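Long-range contacts in NADH oxidase (Thermus thermophilus, PDB 6RVB), which uses NADH, with a bound FAD as cofactor, to reduce coenzyme A disulfide: residues Thr383-Gly388 against Leu408-Val414; Ile122-Glu128 against Ala215-Arg221; Val336-Gly340 against Ile401-Ala405; Ala252-Ala256 against Thr271-Val276. All coordinates share one frame. Residue numbers count along the deposited sequence, not the author numbering.

Contact 1. Residues Thr383-Gly388 against Leu408-Val414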
loop_
_atom_site.group_PDB
_atom_site.type_symbol
_atom_site.label_atom_id
_atom_site.label_comp_id
_atom_site.label_asym_id
_atom_site.label_seq_id
_atom_site.Cartn_x
_atom_site.Cartn_y
_atom_site.Cartn_z
ATOM N N THR A 383 9.826 17.907 -17.408
ATOM C CA THR A 383 9.841 16.490 -17.690
ATOM C C THR A 383 8.732 15.775 -16.995
ATOM O O THR A 383 8.205 14.781 -17.481
ATOM C CB THR A 383 11.065 15.930 -17.149
ATOM O OG1 THR A 383 11.256 16.490 -15.859
ATOM C CG2 THR A 383 12.196 16.283 -18.025
ATOM N N GLY A 384 8.370 16.267 -15.844
ATOM C CA GLY A 384 7.392 15.588 -15.037
ATOM C C GLY A 384 7.931 14.456 -14.202
ATOM O O GLY A 384 7.188 13.747 -13.572
ATOM N N ARG A 385 9.245 14.314 -14.211
ATOM C CA ARG A 385 9.933 13.281 -13.523
ATOM C C ARG A 385 9.613 13.384 -12.049
ATOM O O ARG A 385 9.799 14.447 -11.489
ATOM C CB ARG A 385 11.405 13.480 -13.773
ATOM C CG ARG A 385 12.249 12.446 -13.083
ATOM C CD ARG A 385 13.702 12.720 -13.260
ATOM N NE ARG A 385 14.558 12.022 -12.311
ATOM C CZ ARG A 385 15.845 12.373 -12.079
ATOM N NH1 ARG A 385 16.389 13.435 -12.758
ATOM N NH2 ARG A 385 16.595 11.670 -11.165
ATOM N N LEU A 386 9.136 12.304 -11.413
ATOM C CA LEU A 386 8.994 12.268 -9.945
ATOM C C LEU A 386 10.309 12.301 -9.301
ATOM O O LEU A 386 11.222 11.655 -9.777
ATOM C CB LEU A 386 8.445 10.943 -9.427
ATOM C CG LEU A 386 7.006 10.600 -9.071
ATOM C CD1 LEU A 386 6.398 11.850 -8.494
ATOM C CD2 LEU A 386 6.318 10.210 -10.321
ATOM N N LEU A 387 10.375 12.943 -8.151
ATOM C CA LEU A 387 11.610 13.114 -7.390
ATOM C C LEU A 387 11.473 12.793 -5.898
ATOM O O LEU A 387 12.486 12.706 -5.212
ATOM C CB LEU A 387 12.107 14.549 -7.479
ATOM C CG LEU A 387 12.462 15.207 -8.788
ATOM C CD1 LEU A 387 12.710 16.662 -8.472
ATOM C CD2 LEU A 387 13.659 14.590 -9.336
ATOM N N GLY A 388 10.249 12.682 -5.377
ATOM C CA GLY A 388 10.031 12.383 -3.978
ATOM C C GLY A 388 8.569 12.430 -3.727
ATOM O O GLY A 388 7.846 12.801 -4.604
ATOM N N LEU A 408 9.970 5.955 -8.607
ATOM C CA LEU A 408 11.284 6.490 -8.411
ATOM C C LEU A 408 12.413 5.596 -8.896
ATOM O O LEU A 408 13.515 6.072 -9.215
ATOM C CB LEU A 408 11.458 6.810 -6.935
ATOM C CG LEU A 408 11.561 8.274 -6.494
ATOM C CD1 LEU A 408 10.760 9.127 -7.334
ATOM C CD2 LEU A 408 11.052 8.337 -5.199
ATOM N N HIS A 409 12.161 4.300 -8.981
ATOM C CA HIS A 409 13.265 3.377 -9.164
ATOM C C HIS A 409 13.781 3.361 -10.592
ATOM O O HIS A 409 15.005 3.470 -10.814
ATOM C CB HIS A 409 12.889 1.978 -8.680
ATOM C CG HIS A 409 14.069 1.121 -8.332
ATOM N ND1 HIS A 409 14.640 0.255 -9.256
ATOM C CD2 HIS A 409 14.791 1.007 -7.190
ATOM C CE1 HIS A 409 15.691 -0.330 -8.712
ATOM N NE2 HIS A 409 15.809 0.111 -7.463
ATOM N N ARG A 410 12.847 3.206 -11.549
ATOM C CA ARG A 410 13.063 3.566 -12.973
ATOM C C ARG A 410 13.020 5.152 -13.035
ATOM O O ARG A 410 13.264 5.789 -12.051
ATOM C CB ARG A 410 11.999 2.893 -13.836
ATOM C CG ARG A 410 10.613 3.678 -13.885
ATOM C CD ARG A 410 9.835 3.759 -15.301
ATOM N NE ARG A 410 8.345 3.845 -15.213
ATOM C CZ ARG A 410 7.532 3.029 -14.487
ATOM N NH1 ARG A 410 8.007 2.056 -13.691
ATOM N NH2 ARG A 410 6.202 3.197 -14.517
ATOM N N GLU A 411 12.692 5.866 -14.074
ATOM C CA GLU A 411 12.670 7.314 -13.804
ATOM C C GLU A 411 11.363 7.799 -13.330
ATOM O O GLU A 411 11.244 8.481 -12.279
ATOM C CB GLU A 411 13.032 8.125 -15.011
ATOM C CG GLU A 411 14.543 7.862 -15.475
ATOM C CD GLU A 411 15.562 8.126 -14.397
ATOM O OE1 GLU A 411 15.046 8.463 -13.269
ATOM O OE2 GLU A 411 16.809 7.991 -14.720
ATOM N N GLY A 412 10.368 7.505 -14.097
ATOM C CA GLY A 412 9.014 7.524 -13.565
ATOM C C GLY A 412 8.435 8.925 -13.416
ATOM O O GLY A 412 8.955 9.733 -12.631
ATOM N N SER A 413 7.373 9.237 -14.157
ATOM C CA SER A 413 6.839 10.562 -14.135
ATOM C C SER A 413 5.473 10.644 -13.485
ATOM O O SER A 413 4.823 9.655 -13.268
ATOM C CB SER A 413 6.711 11.082 -15.563
ATOM O OG SER A 413 6.103 10.133 -16.419
ATOM N N VAL A 414 5.002 11.836 -13.213
ATOM C CA VAL A 414 3.623 12.013 -12.912
ATOM C C VAL A 414 2.714 11.368 -13.949
ATOM O O VAL A 414 1.682 10.753 -13.641
ATOM C CB VAL A 414 3.317 13.474 -12.882
ATOM C CG1 VAL A 414 1.849 13.701 -12.700
ATOM C CG2 VAL A 414 4.125 14.121 -11.811
#
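Two backbone hydrogen bonds tie these segments: Val414 N donates to Gly384 O at 2.9 Å, and Leu386 N donates to Gly412 O, also at 2.9 Å. Between them Arg385 and Ser413 are paired, CA to CA 4.2 Å, as a non-hydrogen-bonded antiparallel pair, a single beta bridge just before strand 386-393. A weaker charge contact follows: Arg385 NE lies 3.7 Å from Glu411 OE1, a long salt bridge in which the oxygen sits well out of the guanidinium plane. The bridge marks a change of secondary structure on the second segment. Ser413 is the N-cap of helix 414-418, its side chain capping a backbone N of the helix, while Asp416 accepts a bond from Ser413 N. On the first segment, Leu387 and Gly388 both face Val378, a classic beta bulge. In the dimerisation domain the link between helices 401-409 and 414-418 is thus held against the start of the strand. Packing completes the join. Leu386 CB meets Leu408 CD1 at 3.6 Å, and Leu386 CD2 lies 3.3 Å from Ser413 C and 3.6 Å from Val414 N. Leu387 points away, onto Phe351.

Contact 2. Residues Ile122-Glu128 against Ala215-Arg221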
loop_
_atom_site.group_PDB
_atom_site.type_symbol
_atom_site.label_atom_id
_atom_site.label_comp_id
_atom_site.label_asym_id
_atom_site.label_seq_id
_atom_site.Cartn_x
_atom_site.Cartn_y
_atom_site.Cartn_z
ATOM N N ILE A 122 26.405 20.248 25.045
ATOM C CA ILE A 122 25.662 20.926 26.054
ATOM C C ILE A 122 26.165 20.519 27.407
ATOM O O ILE A 122 26.099 19.373 27.788
ATOM C CB ILE A 122 24.246 20.549 25.974
ATOM C CG1 ILE A 122 23.657 20.984 24.636
ATOM C CG2 ILE A 122 23.518 21.141 27.078
ATOM C CD1 ILE A 122 22.170 20.720 24.522
ATOM N N PRO A 123 26.667 21.469 28.150
ATOM C CA PRO A 123 27.088 21.160 29.504
ATOM C C PRO A 123 25.927 20.472 30.323
ATOM O O PRO A 123 24.793 20.976 30.363
ATOM C CB PRO A 123 27.434 22.552 30.014
ATOM C CG PRO A 123 26.402 23.456 29.202
ATOM C CD PRO A 123 26.492 22.905 27.902
ATOM N N GLY A 124 26.219 19.334 30.950
ATOM C CA GLY A 124 25.281 18.714 31.879
ATOM C C GLY A 124 24.731 17.450 31.281
ATOM O O GLY A 124 23.853 16.810 31.803
ATOM N N THR A 125 25.279 17.086 30.154
ATOM C CA THR A 125 24.843 15.943 29.438
ATOM C C THR A 125 25.253 14.690 30.180
ATOM O O THR A 125 24.670 13.628 30.033
ATOM C CB THR A 125 25.558 15.970 28.127
ATOM O OG1 THR A 125 24.872 16.850 27.250
ATOM C CG2 THR A 125 25.549 14.642 27.524
ATOM N N GLU A 126 26.274 14.826 30.991
ATOM C CA GLU A 126 26.846 13.695 31.649
ATOM C C GLU A 126 26.085 13.214 32.874
ATOM O O GLU A 126 26.482 12.245 33.464
ATOM C CB GLU A 126 28.283 14.018 32.008
ATOM C CG GLU A 126 29.152 13.984 30.797
ATOM C CD GLU A 126 28.953 12.643 30.030
ATOM O OE1 GLU A 126 29.184 11.567 30.657
ATOM O OE2 GLU A 126 28.541 12.653 28.827
ATOM N N GLN A 127 24.991 13.872 33.253
ATOM C CA GLN A 127 24.354 13.632 34.514
ATOM C C GLN A 127 23.507 12.397 34.441
ATOM O O GLN A 127 23.626 11.619 33.519
ATOM C CB GLN A 127 23.478 14.795 34.851
ATOM C CG GLN A 127 24.220 16.004 34.950
ATOM C CD GLN A 127 23.395 17.098 35.459
ATOM O OE1 GLN A 127 23.322 17.305 36.652
ATOM N NE2 GLN A 127 22.743 17.814 34.574
ATOM N N GLU A 128 22.585 12.263 35.383
ATOM C CA GLU A 128 22.136 10.970 35.772
ATOM C C GLU A 128 20.885 10.599 35.024
ATOM O O GLU A 128 20.675 9.423 34.619
ATOM C CB GLU A 128 21.889 10.937 37.253
ATOM C CG GLU A 128 21.557 9.560 37.774
ATOM C CD GLU A 128 22.793 8.684 37.965
ATOM O OE1 GLU A 128 23.759 8.879 37.164
ATOM O OE2 GLU A 128 22.786 7.825 38.913
ATOM N N ALA A 215 21.648 24.335 28.706
ATOM C CA ALA A 215 22.329 23.399 29.607
ATOM C C ALA A 215 21.400 22.578 30.388
ATOM O O ALA A 215 20.296 22.985 30.541
ATOM C CB ALA A 215 23.183 24.111 30.523
ATOM N N PHE A 216 21.877 21.446 30.890
ATOM C CA PHE A 216 21.043 20.587 31.659
ATOM C C PHE A 216 21.318 20.840 33.089
ATOM O O PHE A 216 22.427 20.627 33.501
ATOM C CB PHE A 216 21.286 19.138 31.306
ATOM C CG PHE A 216 20.860 18.806 29.928
ATOM C CD1 PHE A 216 19.535 18.934 29.526
ATOM C CD2 PHE A 216 21.784 18.378 29.014
ATOM C CE1 PHE A 216 19.152 18.641 28.281
ATOM C CE2 PHE A 216 21.414 18.070 27.726
ATOM C CZ PHE A 216 20.086 18.202 27.367
ATOM N N ARG A 217 20.312 21.289 33.850
ATOM C CA ARG A 217 20.601 21.775 35.215
ATOM C C ARG A 217 20.610 20.627 36.231
ATOM O O ARG A 217 19.725 19.789 36.218
ATOM C CB ARG A 217 19.709 23.000 35.646
ATOM C CG ARG A 217 19.239 22.915 37.103
ATOM C CD ARG A 217 18.098 23.831 37.467
ATOM N NE ARG A 217 18.063 25.078 36.704
ATOM C CZ ARG A 217 16.998 25.868 36.732
ATOM N NH1 ARG A 217 15.965 25.464 37.506
ATOM N NH2 ARG A 217 16.957 27.011 36.018
ATOM N N GLY A 218 21.620 20.573 37.094
ATOM C CA GLY A 218 21.545 19.631 38.195
ATOM C C GLY A 218 22.877 19.491 38.810
ATOM O O GLY A 218 23.816 20.097 38.314
ATOM N N MET A 219 22.927 18.718 39.887
ATOM C CA MET A 219 24.170 18.520 40.608
ATOM C C MET A 219 24.685 17.139 40.338
ATOM O O MET A 219 25.200 16.486 41.222
ATOM C CB MET A 219 23.999 18.766 42.121
ATOM C CG MET A 219 24.169 20.313 42.569
ATOM S SD MET A 219 25.781 21.132 42.022
ATOM C CE MET A 219 27.010 20.073 42.897
ATOM N N GLY A 220 24.550 16.722 39.086
ATOM C CA GLY A 220 24.769 15.349 38.675
ATOM C C GLY A 220 23.502 14.511 38.605
ATOM O O GLY A 220 23.622 13.298 38.550
ATOM N N ARG A 221 22.314 15.139 38.605
ATOM C CA ARG A 221 21.056 14.415 38.521
ATOM C C ARG A 221 20.241 14.827 37.351
ATOM O O ARG A 221 19.789 13.973 36.596
ATOM C CB ARG A 221 20.197 14.667 39.719
ATOM C CG ARG A 221 19.750 13.385 40.344
ATOM C CD ARG A 221 18.965 12.559 39.461
ATOM N NE ARG A 221 19.334 11.194 39.804
ATOM C CZ ARG A 221 18.846 10.102 39.227
ATOM N NH1 ARG A 221 17.944 10.230 38.252
ATOM N NH2 ARG A 221 19.261 8.895 39.632
#
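Backbone and side-chain hydrogen bonds join these two irregular loops. Phe216 N donates to Pro123 O at 3.0 Å, nearly straight, and Gly220 N to Gln127 OE1 at 2.8 Å; Glu128 N to Arg221 O, at 3.5 Å, is weak. Gln127 NE2 also bonds Gly124 O at 3.1 Å, and its amide projects into the curve of 215-221. Segment 122-128 is built from a type II turn, Ile122-Thr125, overlapping a type I turn, Gly124-Gln127; a CB on Gly124 would collide with Phe216 O. Glu128 OE2 and Arg221 NH2 make a long salt bridge (3.8 Å) through charge alone, the oxygen lying well out of the guanidinium plane. Apolar contacts lie at the other end: Ile122 CG2 to Phe216 CE2 at 3.8 Å and Pro123 CG to Ala215 CB at 3.5 Å. The side chain of Ile122 is about 5 Å from bound NAD. Phe216 also packs on strand 236-239 and, like Ile122, on Leu155 of strand 151-155, so the contact sits at the surface beside the parallel sheet of the NAD-binding domain.

Contact 3. Residues Val336-Gly340 against Ile401-Ala405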
loop_
_atom_site.group_PDB
_atom_site.type_symbol
_atom_site.label_atom_id
_atom_site.label_comp_id
_atom_site.label_asym_id
_atom_site.label_seq_id
_atom_site.Cartn_x
_atom_site.Cartn_y
_atom_site.Cartn_z
ATOM N N VAL A 336 3.418 8.007 8.983
ATOM C CA VAL A 336 4.009 9.029 8.101
ATOM C C VAL A 336 5.060 8.424 7.174
ATOM O O VAL A 336 6.095 7.913 7.673
ATOM C CB VAL A 336 4.687 10.135 8.900
ATOM C CG1 VAL A 336 5.405 11.077 8.006
ATOM C CG2 VAL A 336 3.672 10.909 9.669
ATOM N N ALA A 337 4.837 8.469 5.861
ATOM C CA ALA A 337 5.828 7.873 5.022
ATOM C C ALA A 337 6.406 8.803 3.958
ATOM O O ALA A 337 5.684 9.510 3.298
ATOM C CB ALA A 337 5.341 6.646 4.447
ATOM N N THR A 338 7.710 8.799 3.776
ATOM C CA THR A 338 8.340 9.635 2.779
ATOM C C THR A 338 9.234 8.752 1.944
ATOM O O THR A 338 9.532 7.631 2.338
ATOM C CB THR A 338 9.209 10.788 3.427
ATOM O OG1 THR A 338 10.193 10.307 4.397
ATOM C CG2 THR A 338 8.293 11.736 4.084
ATOM N N THR A 339 9.691 9.279 0.813
ATOM C CA THR A 339 10.493 8.567 -0.143
ATOM C C THR A 339 11.031 9.604 -1.128
ATOM O O THR A 339 10.337 10.597 -1.462
ATOM C CB THR A 339 9.642 7.508 -0.887
ATOM O OG1 THR A 339 10.528 6.615 -1.503
ATOM C CG2 THR A 339 8.680 8.098 -2.012
ATOM N N GLY A 340 12.235 9.388 -1.649
ATOM C CA GLY A 340 12.748 10.347 -2.593
ATOM C C GLY A 340 13.226 11.600 -1.899
ATOM O O GLY A 340 13.499 11.551 -0.721
ATOM N N ILE A 401 2.996 4.665 -0.217
ATOM C CA ILE A 401 4.313 5.175 -0.503
ATOM C C ILE A 401 5.087 4.183 -1.353
ATOM O O ILE A 401 5.889 4.594 -2.176
ATOM C CB ILE A 401 5.110 5.437 0.785
ATOM C CG1 ILE A 401 6.288 6.341 0.499
ATOM C CG2 ILE A 401 5.667 4.217 1.318
ATOM C CD1 ILE A 401 5.932 7.689 0.296
ATOM N N ASP A 402 4.844 2.882 -1.180
ATOM C CA ASP A 402 5.587 1.878 -1.921
ATOM C C ASP A 402 5.427 2.095 -3.431
ATOM O O ASP A 402 6.347 1.872 -4.191
ATOM C CB ASP A 402 5.231 0.432 -1.467
ATOM C CG ASP A 402 5.937 0.038 -0.192
ATOM O OD1 ASP A 402 6.932 0.752 0.161
ATOM O OD2 ASP A 402 5.537 -0.960 0.511
ATOM N N VAL A 403 4.263 2.574 -3.867
ATOM C CA VAL A 403 4.037 2.813 -5.259
ATOM C C VAL A 403 5.032 3.827 -5.805
ATOM O O VAL A 403 5.652 3.614 -6.846
ATOM C CB VAL A 403 2.618 3.280 -5.568
ATOM C CG1 VAL A 403 2.519 3.626 -7.079
ATOM C CG2 VAL A 403 1.693 2.141 -5.323
ATOM N N LEU A 404 5.221 4.922 -5.080
ATOM C CA LEU A 404 6.082 5.968 -5.549
ATOM C C LEU A 404 7.491 5.496 -5.518
ATOM O O LEU A 404 8.239 5.837 -6.421
ATOM C CB LEU A 404 5.926 7.200 -4.699
ATOM C CG LEU A 404 4.556 7.823 -4.541
ATOM C CD1 LEU A 404 4.710 8.884 -3.454
ATOM C CD2 LEU A 404 4.177 8.391 -5.854
ATOM N N ALA A 405 7.873 4.705 -4.519
ATOM C CA ALA A 405 9.192 4.103 -4.568
ATOM C C ALA A 405 9.345 3.235 -5.802
ATOM O O ALA A 405 10.388 3.279 -6.448
ATOM C CB ALA A 405 9.500 3.344 -3.369
#
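Val336 opens the segment on strand 334-340 and packs on Phe329 of the adjacent strand rather than on helix 401-409. Ala337 is the first residue to meet the helix: its CB points toward Ile401, with 3.9 Å between Ala337 CB and Ile401 CB, and Ala337 O lies 3.5 Å from Ile401 CD1. Thr338 points away, to the opposite side of the strand, where it touches Trp188; Thr338 C still lies 3.8 Å from Ile401 CD1. Thr339 turns back toward the helix. Thr339 CG2 is 3.6 Å from Ile401 CD1 and 4.0 Å from Leu404 CB, while Thr339 OG1 is 3.9 Å from Ala405 CB and is hydrogen-bonded to Thr326 OG1. Gly340, at positive phi, ends the strand. The axes of segments 336-340 and 401-405 run nearly parallel (4°), 8.4 Å apart at closest, placing this part of the helix along the dimerisation domain's antiparallel sheet. The second subunit reaches the helix too: its Ala423 N is hydrogen-bonded to Asp402 OD1, and its Asp402 packs on Val403. With the apolar groups of Ala337, Ile401, Leu404, Ala405 and the Thr339 methyl meeting, and the Thr339 hydroxyl bonded to Thr326, shape and burial hold helix and strand together.

Contact 4. Residues Ala252-Ala256 against Thr271-Val276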
loop_
_atom_site.group_PDB
_atom_site.type_symbol
_atom_site.label_atom_id
_atom_site.label_comp_id
_atom_site.label_asym_id
_atom_site.label_seq_id
_atom_site.Cartn_x
_atom_site.Cartn_y
_atom_site.Cartn_z
ATOM N N ALA A 252 41.216 2.881 10.992
ATOM C CA ALA A 252 42.506 2.453 11.496
ATOM C C ALA A 252 43.094 1.520 10.504
ATOM O O ALA A 252 44.262 1.604 10.207
ATOM C CB ALA A 252 42.346 1.765 12.778
ATOM N N MET A 253 42.266 0.619 9.978
ATOM C CA MET A 253 42.783 -0.424 9.123
ATOM C C MET A 253 42.929 0.039 7.707
ATOM O O MET A 253 43.382 -0.715 6.872
ATOM C CB MET A 253 41.961 -1.680 9.238
ATOM C CG MET A 253 40.591 -1.576 8.807
ATOM S SD MET A 253 39.837 -3.205 8.785
ATOM C CE MET A 253 40.482 -3.930 7.297
ATOM N N GLY A 254 42.581 1.298 7.452
ATOM C CA GLY A 254 42.710 1.897 6.132
ATOM C C GLY A 254 41.674 1.616 5.068
ATOM O O GLY A 254 41.995 1.630 3.863
ATOM N N VAL A 255 40.456 1.337 5.517
ATOM C CA VAL A 255 39.254 1.330 4.678
ATOM C C VAL A 255 38.847 2.793 4.281
ATOM O O VAL A 255 38.904 3.683 5.092
ATOM C CB VAL A 255 38.105 0.684 5.457
ATOM C CG1 VAL A 255 36.794 0.888 4.760
ATOM C CG2 VAL A 255 38.369 -0.753 5.685
ATOM N N ALA A 256 38.497 3.055 3.042
ATOM C CA ALA A 256 38.064 4.372 2.645
ATOM C C ALA A 256 36.688 4.747 3.061
ATOM O O ALA A 256 35.774 3.949 2.999
ATOM C CB ALA A 256 38.151 4.515 1.251
ATOM N N THR A 271 34.682 -3.021 0.116
ATOM C CA THR A 271 35.417 -1.806 0.384
ATOM C C THR A 271 36.608 -1.708 -0.520
ATOM O O THR A 271 36.796 -2.503 -1.429
ATOM C CB THR A 271 35.891 -1.727 1.820
ATOM O OG1 THR A 271 36.834 -2.753 2.096
ATOM C CG2 THR A 271 34.769 -1.938 2.728
ATOM N N ASN A 272 37.432 -0.720 -0.266
ATOM C CA ASN A 272 38.604 -0.532 -1.067
ATOM C C ASN A 272 39.654 -1.616 -0.815
ATOM O O ASN A 272 40.578 -1.715 -1.538
ATOM C CB ASN A 272 39.216 0.827 -0.789
ATOM C CG ASN A 272 39.660 0.959 0.642
ATOM O OD1 ASN A 272 40.825 1.034 0.952
ATOM N ND2 ASN A 272 38.718 0.919 1.525
ATOM N N LEU A 273 39.558 -2.416 0.218
ATOM C CA LEU A 273 40.532 -3.472 0.428
ATOM C C LEU A 273 40.038 -4.814 0.002
ATOM O O LEU A 273 38.854 -5.157 0.285
ATOM C CB LEU A 273 40.809 -3.551 1.917
ATOM C CG LEU A 273 41.285 -2.223 2.533
ATOM C CD1 LEU A 273 41.662 -2.395 3.937
ATOM C CD2 LEU A 273 42.373 -1.700 1.854
ATOM N N GLU A 274 40.921 -5.609 -0.636
ATOM C CA GLU A 274 40.513 -6.998 -1.094
ATOM C C GLU A 274 40.155 -7.765 0.126
ATOM O O GLU A 274 40.910 -7.648 1.049
ATOM C CB GLU A 274 41.626 -7.797 -1.778
ATOM C CG GLU A 274 41.757 -7.766 -3.325
ATOM C CD GLU A 274 40.461 -8.188 -4.116
ATOM O OE1 GLU A 274 40.386 -7.808 -5.327
ATOM O OE2 GLU A 274 39.536 -8.879 -3.553
ATOM N N GLY A 275 39.015 -8.471 0.164
ATOM C CA GLY A 275 38.590 -9.206 1.359
ATOM C C GLY A 275 37.660 -8.551 2.364
ATOM O O GLY A 275 37.061 -9.199 3.223
ATOM N N VAL A 276 37.537 -7.230 2.251
ATOM C CA VAL A 276 36.880 -6.454 3.275
ATOM C C VAL A 276 35.605 -5.841 2.777
ATOM O O VAL A 276 35.629 -5.047 1.834
ATOM C CB VAL A 276 37.838 -5.397 3.837
ATOM C CG1 VAL A 276 37.172 -4.560 4.849
ATOM C CG2 VAL A 276 38.902 -6.096 4.573
#
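This is a partly buried loop-to-loop contact, mainly apolar, between the end of helix 248-252 and the approach to strand 276-278. Gly254 leaves the helix in a Schellman motif at positive phi; Met253 before it and Val255 after it both lie against the second loop. Met253 CE is the far-reaching atom, 3.9 Å from Leu273 CD1 and 3.8 Å from Val276 CG2. Val255 adds to the same cluster, with CG2 4.1 Å from both Leu273 CD1 and Val276 CG1, and CG1 4.0 Å from Thr271 CG2. Asn272 lays its side chain against the backbone of Gly254-Ala256 at the exposed margin. The second loop is internally braced: Leu273-Val276 is a type II turn closed by Val276 N to Leu273 O at 3.1 Å, while Val276 O accepts bonds from Thr271 N at 2.8 Å and Thr271 OG1 at 2.6 Å. Met253 and Val276 both pack on Leu109, and Val255 and Val276 on Leu111, of strand 108-111, with Tyr86 also touching Met253. The contact thus packs on strand 108-111 in the parallel sheet of the Rossmann-like FAD-binding domain, where the neighbouring strand 276-278 is the outermost of this chain.

In the fold
Along the chain contact 2 comes first, then contact 4, and contacts 3 and 1 follow with their segments alternating. Contacts 1 and 3 have centres 12 Å apart and touch, Leu408 CD2 lying 3.7 Å from Gly340 CA. They share helix 401-409 and neighbouring strands, 386-393 and 334-340, of the dimerisation domain's antiparallel sheet. Contacts 2 and 4 lie 39 Å apart between centres, one by the NAD-binding sheet and one by the FAD-binding sheet. Contacts 1 and 2, 48 Å apart between centres, lie on opposite sides of the chain's centre. Contacts 2 and 4 thus belong to the nucleotide-binding part, contacts 1 and 3 to the domain that meets the second subunit.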